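Local coordinates for protein nickel-dependent hydrogenase large subunit (Allochromatium vinosum, PDB 3MYR) that oxidises molecular hydrogen at a nickel-iron centre as the large subunit of a heterodimeric hydrogenase, and probably recycles hydrogen released by nitrogenase, at residues E334-N339 / E347-L352; Q325-H330 / A378-G383. One frame throughout, in Å; residues are numbered along the deposited sequence.

Contact 1 of 2, residues E334-N339 / E347-L352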
loop_
_atom_site.group_PDB
_atom_site.type_symbol
_atom_site.label_atom_id
_atom_site.label_comp_id
_atom_site.label_asym_id
_atom_site.label_seq_id
_atom_site.Cartn_x
_atom_site.Cartn_y
_atom_site.Cartn_z
ATOM N N GLU B 334 1.345 10.684 24.056
ATOM C CA GLU B 334 1.968 11.345 25.203
ATOM C C GLU B 334 3.513 11.314 25.027
ATOM O O GLU B 334 4.099 10.282 24.678
ATOM C CB GLU B 334 1.519 10.580 26.457
ATOM C CG GLU B 334 1.582 11.326 27.750
ATOM C CD GLU B 334 0.449 12.348 27.913
ATOM O OE1 GLU B 334 0.752 13.463 28.367
ATOM O OE2 GLU B 334 -0.736 12.040 27.621
ATOM N N TYR B 335 4.156 12.464 25.198
ATOM C CA TYR B 335 5.610 12.555 25.197
ATOM C C TYR B 335 6.049 12.838 26.638
ATOM O O TYR B 335 5.587 13.790 27.261
ATOM C CB TYR B 335 6.098 13.736 24.326
ATOM C CG TYR B 335 6.178 13.527 22.832
ATOM C CD1 TYR B 335 5.907 12.273 22.243
ATOM C CD2 TYR B 335 6.514 14.603 21.984
ATOM C CE1 TYR B 335 5.979 12.102 20.855
ATOM C CE2 TYR B 335 6.602 14.428 20.599
ATOM C CZ TYR B 335 6.349 13.166 20.059
ATOM O OH TYR B 335 6.490 12.981 18.729
ATOM N N SER B 336 7.009 12.066 27.129
ATOM C CA SER B 336 7.574 12.282 28.457
ATOM C C SER B 336 8.303 13.607 28.536
ATOM O O SER B 336 8.449 14.139 29.614
ATOM C CB SER B 336 8.529 11.128 28.816
ATOM O OG SER B 336 9.641 11.194 27.977
ATOM N N VAL B 337 8.731 14.181 27.409
ATOM C CA VAL B 337 9.387 15.497 27.483
ATOM C C VAL B 337 8.371 16.634 27.494
ATOM O O VAL B 337 8.750 17.794 27.617
ATOM C CB VAL B 337 10.457 15.688 26.371
ATOM C CG1 VAL B 337 11.619 14.626 26.534
ATOM C CG2 VAL B 337 9.815 15.552 24.966
ATOM N N GLY B 338 7.077 16.321 27.364
ATOM C CA GLY B 338 6.069 17.381 27.252
ATOM C C GLY B 338 5.445 17.372 25.871
ATOM O O GLY B 338 6.155 17.202 24.870
ATOM N N ASN B 339 4.110 17.470 25.828
ATOM C CA ASN B 339 3.330 17.288 24.594
ATOM C C ASN B 339 3.379 18.436 23.621
ATOM O O ASN B 339 2.773 18.399 22.556
ATOM C CB ASN B 339 1.882 16.960 24.927
ATOM C CG ASN B 339 1.759 15.640 25.653
ATOM O OD1 ASN B 339 2.667 14.769 25.576
ATOM N ND2 ASN B 339 0.703 15.524 26.468
ATOM N N GLU B 347 14.942 9.810 18.814
ATOM C CA GLU B 347 14.435 9.970 20.189
ATOM C C GLU B 347 12.897 9.907 20.223
ATOM O O GLU B 347 12.264 10.306 21.212
ATOM C CB GLU B 347 14.887 11.314 20.728
ATOM C CG GLU B 347 16.391 11.367 20.858
ATOM C CD GLU B 347 16.895 12.793 21.111
ATOM O OE1 GLU B 347 17.598 12.975 22.132
ATOM O OE2 GLU B 347 16.589 13.721 20.288
ATOM N N GLY B 348 12.314 9.328 19.177
ATOM C CA GLY B 348 10.844 9.317 19.012
ATOM C C GLY B 348 10.224 8.532 20.128
ATOM O O GLY B 348 10.864 7.643 20.683
ATOM N N GLN B 349 8.944 8.779 20.385
ATOM C CA GLN B 349 8.233 8.010 21.418
ATOM C C GLN B 349 6.847 7.750 20.879
ATOM O O GLN B 349 6.284 8.646 20.198
ATOM C CB GLN B 349 8.074 8.847 22.715
ATOM C CG GLN B 349 9.365 9.171 23.437
ATOM C CD GLN B 349 9.108 10.031 24.697
ATOM O OE1 GLN B 349 8.028 9.980 25.311
ATOM N NE2 GLN B 349 10.118 10.790 25.101
ATOM N N THR B 350 6.304 6.561 21.185
ATOM C CA THR B 350 5.003 6.145 20.641
ATOM C C THR B 350 4.210 5.586 21.831
ATOM O O THR B 350 4.230 4.372 22.091
ATOM C CB THR B 350 5.152 5.123 19.451
ATOM O OG1 THR B 350 5.989 5.710 18.437
ATOM C CG2 THR B 350 3.805 4.849 18.808
ATOM N N ASN B 351 3.685 6.510 22.646
ATOM C CA ASN B 351 2.885 6.138 23.813
ATOM C C ASN B 351 1.437 6.554 23.496
ATOM O O ASN B 351 1.146 7.744 23.428
ATOM C CB ASN B 351 3.353 6.889 25.083
ATOM C CG ASN B 351 4.865 6.699 25.366
ATOM O OD1 ASN B 351 5.335 5.575 25.462
ATOM N ND2 ASN B 351 5.605 7.787 25.468
ATOM N N LEU B 352 0.568 5.589 23.262
ATOM C CA LEU B 352 -0.795 5.876 22.743
ATOM C C LEU B 352 -1.647 6.502 23.846
ATOM O O LEU B 352 -1.723 5.947 24.919
ATOM C CB LEU B 352 -1.496 4.588 22.269
ATOM C CG LEU B 352 -0.733 3.646 21.316
ATOM C CD1 LEU B 352 -1.685 2.572 20.715
ATOM C CD2 LEU B 352 -0.176 4.457 20.187
HETATM O O HOH W 1 4.185 9.316 22.066
HETATM O O HOH W 2 8.039 10.633 18.213
#
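Glu334 and Asn351 bring their CA atoms to 5.5 Å, and one backbone hydrogen bond, Glu334 N to Asn351 O at 3.0 Å, joins two segments that have no regular secondary structure. The Asn351 side chain turns back to the same residue: with CG anti to its own carbonyl carbon (chi1 -55°), ND2 donates to Glu334 O at 3.0 Å, the acceptor lying in the amide plane. A water also donates to Glu334 O and takes the N-H of Asn351, so that carbonyl oxygen receives two donors. Both segments belong to the surface loop between strands 324-327 and 378-381. Tyr335 to Gly338 form a type I beta turn, closed by Gly338 N to Tyr335 O, and Gln349 reads this turn with both ends of its amide. Its chain is extended beyond CG, and OE1 accepts an almost straight bond from Ser336 N (2.9 Å, 173° at the hydrogen). NE2 donates to Ser336 OG, also at 2.9 Å but more bent. The Tyr335 and Gln349 side chains cross obliquely, ring and amide planes 55° apart; CE1 lies 3.5 Å from Gln349 O, which sits at the ring edge, while CD1 touches Gln349 CB. The phenol OH, whose main polar partner is Glu326 O, receives a water that takes the N-H of Gln349. Within 334-339, Asn339 OD1 accepts Tyr335 N at 2.8 Å, and its ND2 meets Glu334 OE1 from above the carboxylate plane.

Contact 2 of 2, residues Q325-H330 / A378-G383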
loop_
_atom_site.group_PDB
_atom_site.type_symbol
_atom_site.label_atom_id
_atom_site.label_comp_id
_atom_site.label_asym_id
_atom_site.label_seq_id
_atom_site.Cartn_x
_atom_site.Cartn_y
_atom_site.Cartn_z
ATOM N N GLN B 325 11.437 16.651 12.929
ATOM C CA GLN B 325 10.876 16.336 14.239
ATOM C C GLN B 325 9.433 16.008 14.099
ATOM O O GLN B 325 8.784 16.581 13.234
ATOM C CB GLN B 325 10.950 17.564 15.185
ATOM C CG GLN B 325 12.330 18.182 15.333
ATOM C CD GLN B 325 12.290 19.483 16.144
ATOM O OE1 GLN B 325 12.774 19.492 17.231
ATOM N NE2 GLN B 325 11.741 20.582 15.582
ATOM N N GLU B 326 8.904 15.205 15.018
ATOM C CA GLU B 326 7.476 14.951 14.995
ATOM C C GLU B 326 6.840 15.535 16.236
ATOM O O GLU B 326 7.353 15.322 17.381
ATOM C CB GLU B 326 7.186 13.455 14.958
ATOM C CG GLU B 326 7.659 12.768 13.659
ATOM C CD GLU B 326 7.370 11.276 13.644
ATOM O OE1 GLU B 326 6.461 10.892 12.859
ATOM O OE2 GLU B 326 8.046 10.496 14.388
ATOM N N PHE B 327 5.714 16.195 16.003
ATOM C CA PHE B 327 4.982 16.897 17.066
ATOM C C PHE B 327 3.675 16.166 17.317
ATOM O O PHE B 327 3.170 15.412 16.437
ATOM C CB PHE B 327 4.708 18.361 16.661
ATOM C CG PHE B 327 5.932 19.234 16.694
ATOM C CD1 PHE B 327 6.234 20.013 17.847
ATOM C CD2 PHE B 327 6.788 19.301 15.604
ATOM C CE1 PHE B 327 7.384 20.872 17.867
ATOM C CE2 PHE B 327 7.936 20.139 15.603
ATOM C CZ PHE B 327 8.241 20.937 16.751
ATOM N N VAL B 328 3.149 16.357 18.532
ATOM C CA VAL B 328 1.941 15.703 18.958
ATOM C C VAL B 328 0.960 16.682 19.623
ATOM O O VAL B 328 0.051 16.257 20.309
ATOM C CB VAL B 328 2.187 14.484 19.800
ATOM C CG1 VAL B 328 3.022 13.443 19.003
ATOM C CG2 VAL B 328 2.875 14.862 21.177
ATOM N N ASN B 329 1.117 17.978 19.356
ATOM C CA ASN B 329 0.224 18.986 19.967
ATOM C C ASN B 329 -1.231 18.680 19.624
ATOM O O ASN B 329 -2.091 19.133 20.339
ATOM C CB ASN B 329 0.463 20.372 19.380
ATOM C CG ASN B 329 1.924 20.750 19.340
ATOM O OD1 ASN B 329 2.627 20.391 18.394
ATOM N ND2 ASN B 329 2.364 21.568 20.316
ATOM N N HIS B 330 -1.496 18.027 18.469
ATOM C CA HIS B 330 -2.886 17.671 18.090
ATOM C C HIS B 330 -3.019 16.191 17.683
ATOM O O HIS B 330 -3.828 15.864 16.825
ATOM C CB HIS B 330 -3.382 18.566 16.957
ATOM C CG HIS B 330 -3.716 19.953 17.415
ATOM N ND1 HIS B 330 -2.871 21.029 17.228
ATOM C CD2 HIS B 330 -4.773 20.419 18.131
ATOM C CE1 HIS B 330 -3.430 22.120 17.743
ATOM N NE2 HIS B 330 -4.584 21.778 18.287
ATOM N N ALA B 378 2.575 14.746 13.811
ATOM C CA ALA B 378 2.767 15.875 12.899
ATOM C C ALA B 378 4.245 16.157 12.581
ATOM O O ALA B 378 4.915 16.817 13.372
ATOM C CB ALA B 378 2.075 17.130 13.453
ATOM N N PRO B 379 4.754 15.616 11.460
ATOM C CA PRO B 379 6.176 15.776 11.158
ATOM C C PRO B 379 6.353 17.182 10.595
ATOM O O PRO B 379 5.505 17.659 9.827
ATOM C CB PRO B 379 6.429 14.705 10.038
ATOM C CG PRO B 379 5.350 13.716 10.251
ATOM C CD PRO B 379 4.145 14.628 10.557
ATOM N N ARG B 380 7.463 17.809 10.945
ATOM C CA ARG B 380 7.794 19.147 10.437
ATOM C C ARG B 380 9.276 19.133 10.035
ATOM O O ARG B 380 10.084 18.411 10.644
ATOM C CB ARG B 380 7.558 20.216 11.546
ATOM C CG ARG B 380 6.073 20.405 11.972
ATOM C CD ARG B 380 5.264 20.899 10.801
ATOM N NE ARG B 380 3.838 21.115 11.128
ATOM C CZ ARG B 380 2.846 20.240 10.887
ATOM N NH1 ARG B 380 3.105 19.029 10.401
ATOM N NH2 ARG B 380 1.586 20.554 11.173
ATOM N N TRP B 381 9.646 19.950 9.055
ATOM C CA TRP B 381 11.035 20.027 8.615
ATOM C C TRP B 381 11.509 21.411 9.007
ATOM O O TRP B 381 10.989 22.407 8.465
ATOM C CB TRP B 381 11.126 19.838 7.081
ATOM C CG TRP B 381 12.575 19.836 6.595
ATOM C CD1 TRP B 381 13.487 18.809 6.721
ATOM C CD2 TRP B 381 13.289 20.929 5.982
ATOM N NE1 TRP B 381 14.695 19.196 6.203
ATOM C CE2 TRP B 381 14.615 20.498 5.773
ATOM C CE3 TRP B 381 12.926 22.224 5.573
ATOM C CZ2 TRP B 381 15.590 21.308 5.150
ATOM C CZ3 TRP B 381 13.912 23.065 4.989
ATOM C CH2 TRP B 381 15.237 22.593 4.799
ATOM N N LYS B 382 12.426 21.493 9.982
ATOM C CA LYS B 382 12.851 22.809 10.534
ATOM C C LYS B 382 11.632 23.693 10.890
ATOM O O LYS B 382 11.577 24.882 10.536
ATOM C CB LYS B 382 13.752 23.525 9.506
ATOM C CG LYS B 382 15.126 22.835 9.300
ATOM C CD LYS B 382 16.090 23.685 8.419
ATOM C CE LYS B 382 17.350 22.873 8.144
ATOM N NZ LYS B 382 18.367 23.594 7.263
ATOM N N GLY B 383 10.622 23.110 11.528
ATOM C CA GLY B 383 9.397 23.862 11.840
ATOM C C GLY B 383 8.364 24.054 10.717
ATOM O O GLY B 383 7.290 24.505 10.991
HETATM O O HOH W 3 10.994 20.522 12.643
#
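Phe327 and Arg380 cross at about a right angle on one face of a two-stranded antiparallel sheet, in which strands 324-327 and 378-381 join the ends of a long segment without helix or strand. The aliphatic base of Arg380 does the touching: CG lies 3.9 Å from Phe327 CD2, and CB is near CE2. The chain then bends at chi2 (-63°), and the guanidinium, 47° from the ring plane, is directed to Asp518, with which NE forms a salt bridge, and to the carbonyls of Pro516 and Gln522. An alanine in place of Arg380 would probably leave Asp518 without this mate and open a gap beside the Phe327 ring. Ala378 O lies in the plane of that ring, at its edge, and CB of Ala378 packs on CB of Phe327 at 4.3 Å. Glu326 and Pro379, a non-hydrogen-bonded pair, occupy the other face, OE1 standing 4.0 Å from Pro379 CG. The flanking pairs 325/380 and 327/378 each exchange two backbone hydrogen bonds. Beyond them a water accepts from Gln325 NE2 at 3.0 Å and from Gly383 N at 2.8 Å.

Contact 1 lies wholly within the segment between the two strands of contact 2, and their centres are 12 Å apart. Tyr335 bridges them: its OH is 2.8 Å from Glu326 O, a probable hydrogen bond, and its CZ packs 3.5 Å from Val328 CG1. Both contacts lie near the magnesium site of Glu42, Ala506 and His561, contact 2 closer. The side chain of Glu326 comes within about 4 Å of the magnesium ion, that of Tyr335 within about 8 Å. Thr350, next to Gln349, hydrogen-bonds Glu42 directly. The nickel-iron centre is farther off, about 11 Å from the side chain of Pro379, and no residue of either contact is among those lining its pocket.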